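Local atomic coordinates of actin depolymerization factor 2 (Plasmodium berghei, PDB entry 2XFA), a protein that probably binds actin and regulates the turnover of its filaments in the malaria parasite. Residues 17-20 and 21-24. Residues are numbered along the deposited sequence; the frame is centred on the assembly and turned at random.
Sequences IYEF and NRLK
R22 lays its CD over one face of the Y18 ring, 3.6 Å from the ring centroid and 27° off the normal, a CH-pi contact between residues one helical turn apart. The Y18 ring and the R22 guanidinium run nearly parallel, 15° between their planes. The arginine bends at chi3 (61°), which turns NE toward E19; there OE1 comes in at the edge of the guanidinium, in its plane, and makes a salt bridge with NE at 3.3 Å. That bond is weak and far from straight, and the same E19 OE1 also accepts a hydrogen bond from ND2 of N29, just beyond the helix. All this belongs to the last two turns of helix 14-24, which packs against the central mixed sheet of the ADF-homology fold. On the sheet side things are tight: E19, F20 and L23 are buried, with F20 and L23 both reaching I76 of strand 73-81 while E19 and L23 touch I32. The other side is looser, with Y18 exposed and N21 and K24 partly so. Between the two, K24 puts CB over a face of the F20 ring, 4.3 Å from its centroid, a longer CH-pi contact than at Y18, and CD lies 3.3 Å from F20 CE2, with the amine carried on past the ring. A 2.7 Å backbone hydrogen bond from K24 N to F20 O links this pair.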
loop_
_atom_site.group_PDB
_atom_site.type_symbol
_atom_site.label_atom_id
_atom_site.label_comp_id
_atom_site.label_asym_id
_atom_site.label_seq_id
_atom_site.Cartn_x
_atom_site.Cartn_y
_atom_site.Cartn_z
ATOM N N ILE A 17 -10.267 0.256 7.953
ATOM C CA ILE A 17 -11.098 1.166 7.182
ATOM C C ILE A 17 -11.147 2.533 7.856
ATOM O O ILE A 17 -11.201 3.565 7.182
ATOM C CB ILE A 17 -12.529 0.607 6.958
ATOM C CG1 ILE A 17 -12.474 -0.834 6.437
ATOM C CG2 ILE A 17 -13.289 1.470 5.975
ATOM C CD1 ILE A 17 -12.247 -1.869 7.520
ATOM N N TYR A 18 -11.113 2.538 9.185
ATOM C CA TYR A 18 -11.053 3.786 9.931
ATOM C C TYR A 18 -9.929 4.654 9.393
ATOM O O TYR A 18 -10.145 5.805 9.047
ATOM C CB TYR A 18 -10.822 3.517 11.421
ATOM C CG TYR A 18 -10.557 4.754 12.258
ATOM C CD1 TYR A 18 -11.550 5.703 12.468
ATOM C CD2 TYR A 18 -9.316 4.960 12.865
ATOM C CE1 TYR A 18 -11.311 6.834 13.237
ATOM C CE2 TYR A 18 -9.070 6.087 13.647
ATOM C CZ TYR A 18 -10.074 7.020 13.823
ATOM O OH TYR A 18 -9.852 8.143 14.587
ATOM N N GLU A 19 -8.724 4.097 9.325
ATOM C CA GLU A 19 -7.555 4.879 8.921
ATOM C C GLU A 19 -7.571 5.239 7.446
ATOM O O GLU A 19 -7.192 6.351 7.062
ATOM C CB GLU A 19 -6.253 4.148 9.265
ATOM C CG GLU A 19 -6.017 3.967 10.769
ATOM C CD GLU A 19 -5.901 5.288 11.532
ATOM O OE1 GLU A 19 -5.886 6.367 10.892
ATOM O OE2 GLU A 19 -5.817 5.238 12.783
ATOM N N PHE A 20 -7.998 4.302 6.613
ATOM C CA PHE A 20 -8.158 4.617 5.197
ATOM C C PHE A 20 -9.098 5.805 5.000
ATOM O O PHE A 20 -8.840 6.707 4.203
ATOM C CB PHE A 20 -8.679 3.423 4.414
ATOM C CG PHE A 20 -9.051 3.776 2.993
ATOM C CD1 PHE A 20 -8.071 4.000 2.043
ATOM C CD2 PHE A 20 -10.374 3.932 2.626
ATOM C CE1 PHE A 20 -8.405 4.344 0.737
ATOM C CE2 PHE A 20 -10.714 4.281 1.321
ATOM C CZ PHE A 20 -9.739 4.491 0.383
ATOM N N ASN A 21 -10.196 5.816 5.734
ATOM C CA ASN A 21 -11.120 6.942 5.614
ATOM C C ASN A 21 -10.484 8.251 6.093
ATOM O O ASN A 21 -10.676 9.295 5.486
ATOM C CB ASN A 21 -12.448 6.653 6.319
ATOM C CG ASN A 21 -13.336 5.678 5.532
ATOM O OD1 ASN A 21 -14.126 4.934 6.111
ATOM N ND2 ASN A 21 -13.206 5.690 4.212
ATOM N N ARG A 22 -9.694 8.189 7.160
ATOM C CA ARG A 22 -8.939 9.359 7.597
ATOM C C ARG A 22 -7.953 9.834 6.520
ATOM O O ARG A 22 -7.684 11.026 6.409
ATOM C CB ARG A 22 -8.221 9.079 8.927
ATOM C CG ARG A 22 -9.135 9.182 10.145
ATOM C CD ARG A 22 -8.518 8.573 11.398
ATOM N NE ARG A 22 -7.269 9.219 11.798
ATOM C CZ ARG A 22 -7.201 10.415 12.376
ATOM N NH1 ARG A 22 -8.312 11.103 12.611
ATOM N NH2 ARG A 22 -6.025 10.931 12.712
ATOM N N LEU A 23 -7.420 8.894 5.736
ATOM C CA LEU A 23 -6.519 9.202 4.616
ATOM C C LEU A 23 -7.264 9.811 3.437
ATOM O O LEU A 23 -6.869 10.846 2.898
ATOM C CB LEU A 23 -5.811 7.928 4.131
ATOM C CG LEU A 23 -4.915 8.044 2.893
ATOM C CD1 LEU A 23 -3.761 7.037 2.933
ATOM C CD2 LEU A 23 -5.719 7.864 1.625
ATOM N N LYS A 24 -8.325 9.124 3.033
ATOM C CA LYS A 24 -9.141 9.494 1.874
ATOM C C LYS A 24 -9.935 10.768 2.106
ATOM O O LYS A 24 -9.882 11.698 1.299
ATOM C CB LYS A 24 -10.098 8.341 1.578
ATOM C CG LYS A 24 -11.004 8.488 0.394
ATOM C CD LYS A 24 -11.804 7.208 0.279
ATOM C CE LYS A 24 -13.029 7.382 -0.568
ATOM N NZ LYS A 24 -12.629 7.896 -1.899
#